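Local coordinates for periplasmic binding protein (Thermotoga lettingae TMO, PDB 4RY8) that binds 5-methylthioribose and probably delivers it to a membrane transporter as a periplasmic solute-binding protein, at residues Met240-Thr253 and Leu280-Val292. Sequence-based numbering, arbitrary orientation.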
ATOM      1  N   MET C 240      -6.760  20.884  11.469  1.00 26.88           N
ATOM      2  CA  MET C 240      -7.093  20.650  10.057  1.00 24.61           C
ATOM      3  C   MET C 240      -8.351  21.433   9.649  1.00 26.53           C
ATOM      4  O   MET C 240      -8.442  21.940   8.545  1.00 26.13           O
ATOM      5  CB  MET C 240      -7.294  19.155   9.761  1.00 23.65           C
ATOM      6  CG  MET C 240      -5.981  18.329   9.763  1.00 22.18           C
ATOM      7  SD  MET C 240      -6.085  16.523   9.596  1.00 21.49           S
ATOM      8  CE  MET C 240      -6.421  16.430   7.833  1.00 21.49           C
ATOM      9  N   ILE C 241      -9.291  21.562  10.544  1.00 30.01           N
ATOM     10  CA  ILE C 241     -10.584  22.143  10.136  1.00 37.14           C
ATOM     11  C   ILE C 241     -10.638  23.666  10.198  1.00 40.69           C
ATOM     12  O   ILE C 241     -11.654  24.269   9.846  1.00 33.82           O
ATOM     13  CB  ILE C 241     -11.765  21.511  10.904  1.00 41.63           C
ATOM     14  CG1 ILE C 241     -11.744  21.909  12.387  1.00 44.21           C
ATOM     15  CG2 ILE C 241     -11.717  20.002  10.715  1.00 33.14           C
ATOM     16  CD1 ILE C 241     -12.939  21.398  13.157  1.00 47.29           C
ATOM     17  N   GLN C 242      -9.555  24.285  10.654  1.00 41.17           N
ATOM     18  CA  GLN C 242      -9.436  25.755  10.657  1.00 43.51           C
ATOM     19  C   GLN C 242      -9.613  26.316   9.253  1.00 45.88           C
ATOM     20  O   GLN C 242      -9.158  25.718   8.255  1.00 37.61           O
ATOM     21  CB  GLN C 242      -8.041  26.191  11.141  1.00 58.83           C
ATOM     22  CG  GLN C 242      -7.733  25.977  12.616  1.00 58.92           C
ATOM     23  CD  GLN C 242      -6.340  26.473  13.000  1.00 66.03           C
ATOM     24  OE1 GLN C 242      -5.573  26.952  12.159  1.00 52.83           O
ATOM     25  NE2 GLN C 242      -6.012  26.358  14.277  1.00 74.51           N
ATOM     26  N   GLN C 243     -10.255  27.478   9.183  1.00 37.40           N
ATOM     27  CA  GLN C 243     -10.355  28.217   7.943  1.00 38.06           C
ATOM     28  C   GLN C 243      -8.955  28.460   7.343  1.00 35.32           C
ATOM     29  O   GLN C 243      -7.990  28.781   8.049  1.00 34.39           O
ATOM     30  CB  GLN C 243     -11.092  29.549   8.190  1.00 50.42           C
ATOM     31  CG  GLN C 243     -11.736  30.144   6.948  1.00 56.18           C
ATOM     32  CD  GLN C 243     -11.808  31.664   6.980  1.00 96.18           C
ATOM     33  OE1 GLN C 243     -11.632  32.297   8.027  1.00 75.69           O
ATOM     34  NE2 GLN C 243     -12.061  32.259   5.821  1.00 90.06           N
ATOM     35  N   ASN C 244      -8.863  28.278   6.036  1.00 37.18           N
ATOM     36  CA  ASN C 244      -7.646  28.474   5.286  1.00 37.65           C
ATOM     37  C   ASN C 244      -6.518  27.534   5.701  1.00 36.07           C
ATOM     38  O   ASN C 244      -5.403  27.740   5.251  1.00 36.36           O
ATOM     39  CB  ASN C 244      -7.131  29.921   5.399  1.00 36.61           C
ATOM     40  CG  ASN C 244      -8.174  30.943   5.006  1.00 73.08           C
ATOM     41  OD1 ASN C 244      -9.146  31.155   5.727  1.00 62.15           O
ATOM     42  ND2 ASN C 244      -7.968  31.600   3.868  1.00 95.93           N
ATOM     43  N   SER C 245      -6.781  26.523   6.538  1.00 33.32           N
ATOM     44  CA  SER C 245      -5.715  25.567   6.898  1.00 34.62           C
ATOM     45  C   SER C 245      -5.033  25.018   5.650  1.00 37.55           C
ATOM     46  O   SER C 245      -5.689  24.597   4.720  1.00 30.98           O
ATOM     47  CB  SER C 245      -6.250  24.399   7.720  1.00 41.35           C
ATOM     48  OG  SER C 245      -5.183  23.499   8.032  1.00 32.53           O
ATOM     49  N   PRO C 246      -3.698  25.007   5.626  1.00 29.94           N
ATOM     50  CA  PRO C 246      -3.011  24.300   4.551  1.00 28.75           C
ATOM     51  C   PRO C 246      -2.937  22.778   4.792  1.00 31.59           C
ATOM     52  O   PRO C 246      -2.423  22.047   3.942  1.00 28.43           O
ATOM     53  CB  PRO C 246      -1.600  24.890   4.602  1.00 26.30           C
ATOM     54  CG  PRO C 246      -1.395  25.162   6.062  1.00 26.47           C
ATOM     55  CD  PRO C 246      -2.761  25.642   6.558  1.00 35.61           C
ATOM     56  N   TRP C 247      -3.446  22.301   5.929  1.00 25.66           N
ATOM     57  CA  TRP C 247      -3.324  20.880   6.264  1.00 28.24           C
ATOM     58  C   TRP C 247      -4.416  20.079   5.568  1.00 30.49           C
ATOM     59  O   TRP C 247      -5.571  20.078   6.020  1.00 33.63           O
ATOM     60  CB  TRP C 247      -3.373  20.705   7.773  1.00 27.87           C
ATOM     61  CG  TRP C 247      -2.815  19.367   8.289  1.00 24.69           C
ATOM     62  CD1 TRP C 247      -2.548  18.240   7.579  1.00 21.22           C
ATOM     63  CD2 TRP C 247      -2.543  19.061   9.649  1.00 27.84           C
ATOM     64  NE1 TRP C 247      -2.073  17.249   8.420  1.00 19.35           N
ATOM     65  CE2 TRP C 247      -2.047  17.743   9.697  1.00 20.09           C
ATOM     66  CE3 TRP C 247      -2.616  19.798  10.834  1.00 29.71           C
ATOM     67  CZ2 TRP C 247      -1.710  17.133  10.881  1.00 20.16           C
ATOM     68  CZ3 TRP C 247      -2.214  19.190  12.018  1.00 26.52           C
ATOM     69  CH2 TRP C 247      -1.783  17.882  12.033  1.00 20.38           C
ATOM     70  N   VAL C 248      -4.089  19.400   4.467  1.00 24.26           N
ATOM     71  CA  VAL C 248      -5.176  18.827   3.611  1.00 29.87           C
ATOM     72  C   VAL C 248      -5.510  17.335   3.794  1.00 24.62           C
ATOM     73  O   VAL C 248      -6.637  16.913   3.550  1.00 31.07           O
ATOM     74  CB  VAL C 248      -5.001  19.172   2.111  1.00 32.71           C
ATOM     75  CG1 VAL C 248      -5.065  20.683   1.903  1.00 38.61           C
ATOM     76  CG2 VAL C 248      -3.730  18.641   1.573  1.00 29.56           C
ATOM     77  N   ALA C 249      -4.552  16.551   4.259  1.00 23.98           N
ATOM     78  CA  ALA C 249      -4.762  15.147   4.504  1.00 24.68           C
ATOM     79  C   ALA C 249      -3.733  14.589   5.489  1.00 27.26           C
ATOM     80  O   ALA C 249      -2.599  15.092   5.586  1.00 23.48           O
ATOM     81  CB  ALA C 249      -4.689  14.365   3.196  1.00 25.16           C
ATOM     82  N   THR C 250      -4.176  13.572   6.224  1.00 26.07           N
ATOM     83  CA  THR C 250      -3.323  12.733   7.048  1.00 20.70           C
ATOM     84  C   THR C 250      -3.802  11.279   6.905  1.00 27.70           C
ATOM     85  O   THR C 250      -4.963  10.969   6.557  1.00 22.67           O
ATOM     86  CB  THR C 250      -3.333  13.193   8.555  1.00 25.48           C
ATOM     87  OG1 THR C 250      -2.278  12.572   9.303  1.00 25.51           O
ATOM     88  CG2 THR C 250      -4.650  12.863   9.235  1.00 22.17           C
ATOM     89  N   VAL C 251      -2.873  10.387   7.160  1.00 19.45           N
ATOM     90  CA  VAL C 251      -3.109   8.976   7.160  1.00 21.18           C
ATOM     91  C   VAL C 251      -2.771   8.443   8.548  1.00 33.86           C
ATOM     92  O   VAL C 251      -1.672   8.656   9.076  1.00 19.97           O
ATOM     93  CB  VAL C 251      -2.251   8.335   6.039  1.00 25.82           C
ATOM     94  CG1 VAL C 251      -2.112   6.835   6.235  1.00 22.26           C
ATOM     95  CG2 VAL C 251      -2.917   8.691   4.694  1.00 19.64           C
ATOM     96  N   GLY C 252      -3.711   7.740   9.154  1.00 19.88           N
ATOM     97  CA  GLY C 252      -3.436   7.186  10.483  1.00 25.59           C
ATOM     98  C   GLY C 252      -4.408   6.198  11.073  1.00 27.09           C
ATOM     99  O   GLY C 252      -5.298   5.689  10.382  1.00 20.80           O
ATOM    100  N   THR C 253      -4.215   5.946  12.374  1.00 25.46           N
ATOM    101  CA  THR C 253      -4.979   4.970  13.159  1.00 28.47           C
ATOM    102  C   THR C 253      -5.423   5.638  14.454  1.00 34.33           C
ATOM    103  O   THR C 253      -4.906   6.689  14.843  1.00 25.06           O
ATOM    104  CB  THR C 253      -4.103   3.787  13.646  1.00 22.46           C
ATOM    105  OG1 THR C 253      -3.103   4.290  14.538  1.00 24.94           O
ATOM    106  CG2 THR C 253      -3.445   3.057  12.509  1.00 21.37           C
ATOM    107  N   LEU C 280      -0.761  -5.979  12.363  1.00 23.96           N
ATOM    108  CA  LEU C 280      -0.835  -4.721  11.639  1.00 25.44           C
ATOM    109  C   LEU C 280      -2.204  -4.056  11.905  1.00 28.72           C
ATOM    110  O   LEU C 280      -3.257  -4.644  11.641  1.00 29.43           O
ATOM    111  CB  LEU C 280      -0.681  -4.954  10.137  1.00 36.27           C
ATOM    112  CG  LEU C 280       0.551  -5.677   9.608  1.00 38.73           C
ATOM    113  CD1 LEU C 280       0.564  -5.576   8.099  1.00 45.38           C
ATOM    114  CD2 LEU C 280       1.820  -5.115  10.171  1.00 26.31           C
ATOM    115  N   VAL C 281      -2.168  -2.858  12.472  1.00 29.69           N
ATOM    116  CA  VAL C 281      -3.343  -2.021  12.610  1.00 21.65           C
ATOM    117  C   VAL C 281      -3.572  -1.222  11.318  1.00 24.97           C
ATOM    118  O   VAL C 281      -2.707  -0.465  10.905  1.00 28.30           O
ATOM    119  CB  VAL C 281      -3.251  -1.067  13.831  1.00 28.16           C
ATOM    120  CG1 VAL C 281      -4.583  -0.318  14.019  1.00 33.59           C
ATOM    121  CG2 VAL C 281      -2.954  -1.870  15.104  1.00 26.76           C
ATOM    122  N   GLU C 282      -4.773  -1.335  10.746  1.00 24.06           N
ATOM    123  CA  GLU C 282      -5.072  -0.836   9.402  1.00 23.50           C
ATOM    124  C   GLU C 282      -5.214   0.706   9.400  1.00 21.00           C
ATOM    125  O   GLU C 282      -6.098   1.279  10.014  1.00 21.81           O
ATOM    126  CB  GLU C 282      -6.344  -1.525   8.862  1.00 29.72           C
ATOM    127  CG  GLU C 282      -6.575  -1.456   7.360  1.00 57.37           C
ATOM    128  CD  GLU C 282      -8.013  -1.840   6.982  1.00 47.77           C
ATOM    129  OE1 GLU C 282      -8.528  -2.877   7.468  1.00 49.44           O
ATOM    130  OE2 GLU C 282      -8.639  -1.086   6.209  1.00 44.48           O
ATOM    131  N   PRO C 283      -4.374   1.401   8.667  1.00 18.77           N
ATOM    132  CA  PRO C 283      -4.427   2.859   8.692  1.00 18.56           C
ATOM    133  C   PRO C 283      -5.344   3.418   7.671  1.00 19.32           C
ATOM    134  O   PRO C 283      -5.587   2.768   6.657  1.00 25.43           O
ATOM    135  CB  PRO C 283      -3.017   3.266   8.246  1.00 17.58           C
ATOM    136  CG  PRO C 283      -2.694   2.185   7.268  1.00 17.56           C
ATOM    137  CD  PRO C 283      -3.259   0.911   7.820  1.00 20.69           C
ATOM    138  N   GLN C 284      -5.786   4.649   7.875  1.00 21.63           N
ATOM    139  CA  GLN C 284      -6.835   5.217   7.030  1.00 30.49           C
ATOM    140  C   GLN C 284      -6.468   6.587   6.559  1.00 20.71           C
ATOM    141  O   GLN C 284      -6.051   7.406   7.365  1.00 19.56           O
ATOM    142  CB  GLN C 284      -8.152   5.409   7.804  1.00 22.13           C
ATOM    143  CG  GLN C 284      -8.621   4.232   8.640  1.00 24.19           C
ATOM    144  CD  GLN C 284      -8.963   3.009   7.824  1.00 24.65           C
ATOM    145  OE1 GLN C 284      -9.467   3.111   6.706  1.00 26.94           O
ATOM    146  NE2 GLN C 284      -8.678   1.822   8.391  1.00 26.31           N
ATOM    147  N   LEU C 285      -6.752   6.858   5.286  1.00 20.18           N
ATOM    148  CA  LEU C 285      -6.743   8.207   4.718  1.00 20.47           C
ATOM    149  C   LEU C 285      -7.881   9.074   5.268  1.00 23.00           C
ATOM    150  O   LEU C 285      -9.079   8.699   5.251  1.00 22.95           O
ATOM    151  CB  LEU C 285      -6.792   8.149   3.175  1.00 23.52           C
ATOM    152  CG  LEU C 285      -6.736   9.469   2.365  1.00 25.94           C
ATOM    153  CD1 LEU C 285      -5.420  10.227   2.542  1.00 22.45           C
ATOM    154  CD2 LEU C 285      -6.969   9.173   0.885  1.00 27.59           C
ATOM    155  N   ILE C 286      -7.502  10.238   5.770  1.00 25.95           N
ATOM    156  CA  ILE C 286      -8.438  11.169   6.386  1.00 36.72           C
ATOM    157  C   ILE C 286      -8.169  12.538   5.788  1.00 32.85           C
ATOM    158  O   ILE C 286      -7.185  13.160   6.121  1.00 25.19           O
ATOM    159  CB  ILE C 286      -8.247  11.213   7.925  1.00 35.95           C
ATOM    160  CG1 ILE C 286      -8.513   9.815   8.525  1.00 26.42           C
ATOM    161  CG2 ILE C 286      -9.216  12.251   8.508  1.00 33.38           C
ATOM    162  CD1 ILE C 286      -7.847   9.536   9.838  1.00 27.66           C
ATOM    163  N   THR C 287      -9.043  13.016   4.910  1.00 26.65           N
ATOM    164  CA  THR C 287      -8.832  14.322   4.277  1.00 25.47           C
ATOM    165  C   THR C 287      -9.531  15.461   5.046  1.00 27.38           C
ATOM    166  O   THR C 287     -10.512  15.239   5.758  1.00 25.75           O
ATOM    167  CB  THR C 287      -9.282  14.310   2.801  1.00 25.82           C
ATOM    168  OG1 THR C 287     -10.708  14.311   2.737  1.00 25.75           O
ATOM    169  CG2 THR C 287      -8.764  13.090   2.048  1.00 28.68           C
ATOM    170  N   ARG C 288      -8.978  16.670   4.918  1.00 33.72           N
ATOM    171  CA  ARG C 288      -9.592  17.858   5.506  1.00 32.00           C
ATOM    172  C   ARG C 288     -11.028  18.012   4.995  1.00 32.04           C
ATOM    173  O   ARG C 288     -11.926  18.391   5.746  1.00 28.60           O
ATOM    174  CB  ARG C 288      -8.778  19.108   5.158  1.00 30.77           C
ATOM    175  CG  ARG C 288      -9.492  20.387   5.505  1.00 29.19           C
ATOM    176  CD  ARG C 288      -8.663  21.641   5.346  1.00 30.09           C
ATOM    177  NE  ARG C 288      -9.319  22.725   6.071  1.00 42.96           N
ATOM    178  CZ  ARG C 288     -10.431  23.336   5.681  1.00 43.56           C
ATOM    179  NH1 ARG C 288     -11.039  23.008   4.550  1.00 45.92           N
ATOM    180  NH2 ARG C 288     -10.937  24.292   6.427  1.00 47.52           N
ATOM    181  N   GLN C 289     -11.205  17.715   3.713  1.00 36.52           N
ATOM    182  CA  GLN C 289     -12.498  17.754   3.030  1.00 32.77           C
ATOM    183  C   GLN C 289     -13.534  16.839   3.662  1.00 37.58           C
ATOM    184  O   GLN C 289     -14.714  17.224   3.831  1.00 32.55           O
ATOM    185  CB  GLN C 289     -12.309  17.350   1.559  1.00 39.35           C
ATOM    186  CG  GLN C 289     -13.263  18.027   0.586  1.00 93.20           C
ATOM    187  CD  GLN C 289     -12.637  19.240  -0.087  1.00120.93           C
ATOM    188  OE1 GLN C 289     -11.559  19.147  -0.681  1.00 73.92           O
ATOM    189  NE2 GLN C 289     -13.309  20.381   0.003  1.00 64.53           N
ATOM    190  N   PHE C 290     -13.122  15.609   3.941  1.00 29.79           N
ATOM    191  CA  PHE C 290     -13.981  14.635   4.636  1.00 30.68           C
ATOM    192  C   PHE C 290     -14.329  15.108   6.067  1.00 32.86           C
ATOM    193  O   PHE C 290     -15.467  14.915   6.533  1.00 34.28           O
ATOM    194  CB  PHE C 290     -13.319  13.227   4.641  1.00 32.00           C
ATOM    195  CG  PHE C 290     -14.058  12.210   5.462  1.00 44.49           C
ATOM    196  CD1 PHE C 290     -15.243  11.627   4.986  1.00 36.33           C
ATOM    197  CD2 PHE C 290     -13.609  11.866   6.735  1.00 48.95           C
ATOM    198  CE1 PHE C 290     -15.940  10.711   5.761  1.00 38.14           C
ATOM    199  CE2 PHE C 290     -14.315  10.954   7.510  1.00 48.18           C
ATOM    200  CZ  PHE C 290     -15.484  10.376   7.022  1.00 49.05           C
ATOM    201  N   LEU C 291     -13.378  15.740   6.767  1.00 31.09           N
ATOM    202  CA  LEU C 291     -13.662  16.219   8.140  1.00 31.62           C
ATOM    203  C   LEU C 291     -14.738  17.316   8.108  1.00 35.12           C
ATOM    204  O   LEU C 291     -15.706  17.277   8.898  1.00 39.80           O
ATOM    205  CB  LEU C 291     -12.418  16.742   8.860  1.00 29.07           C
ATOM    206  CG  LEU C 291     -11.250  15.777   9.108  1.00 31.29           C
ATOM    207  CD1 LEU C 291     -10.047  16.580   9.596  1.00 26.26           C
ATOM    208  CD2 LEU C 291     -11.667  14.730  10.122  1.00 29.47           C
ATOM    209  N   VAL C 292     -14.558  18.263   7.181  1.00 38.07           N
ATOM    210  CA  VAL C 292     -15.467  19.436   7.021  1.00 40.96           C
ATOM    211  C   VAL C 292     -16.844  19.015   6.556  1.00 47.19           C
ATOM    212  O   VAL C 292     -17.860  19.453   7.130  1.00 38.68           O
ATOM    213  CB  VAL C 292     -14.887  20.468   5.997  1.00 52.10           C
ATOM    214  CG1 VAL C 292     -15.865  21.618   5.757  1.00 51.68           C
ATOM    215  CG2 VAL C 292     -13.539  21.017   6.463  1.00 41.92           C
TER
HETATM  216  O   HOH W   1      -9.042  17.781   2.101  1.00 40.21           O
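At the edge of the mixed sheet in one lobe of this periplasmic binding protein, T250 and I286 form an antiparallel hydrogen-bonded pair, joining strand 247-252 to strand 284-287, one of the two outermost strands of that sheet within the chain. I286 N lies 2.8 Å from T250 O, nearly in line with its C=O, and T250 N donates back to I286 O; G252 and Q284 repeat the exchange two residues on. On the face carrying V251 and L285, V251 CG2 meets L285 CD1 at 3.6 Å, and helix 118-132 packs against both side chains. Strand 284-287 runs straight into a helix: T287 OG1 caps it by accepting from F290 N, and R288 N reaches V248 O at 2.7 Å with an almost straight N-H...O angle of 179°. R288, its CG swung opposite the backbone N (chi1 169°) and its chain extended as far as NE, stretches past W247 O to the Q242-S245 type II turn. There R288 NH2 donates a hydrogen bond to Q242 O at 2.9 Å from above the carbonyl plane, S245 N approaches the same oxygen from the opposite face, and R288 NE makes a weak hydrogen bond to M240 O. Cut back to an alanine, R288 would lose both side-chain donors, and the turn would probably be tied less firmly to the start of the helix. L291, one helical turn beyond T287, sets CD1 3.8 Å from M240 CB, the two side chains crossing at about a right angle. At the far end, T253 CG2 touches V281 CG1 at 3.9 Å, where the chain leads toward the other lobe; T253 OG1 is hydrogen-bonded to Q116 OE1, of the methylthioribose pocket.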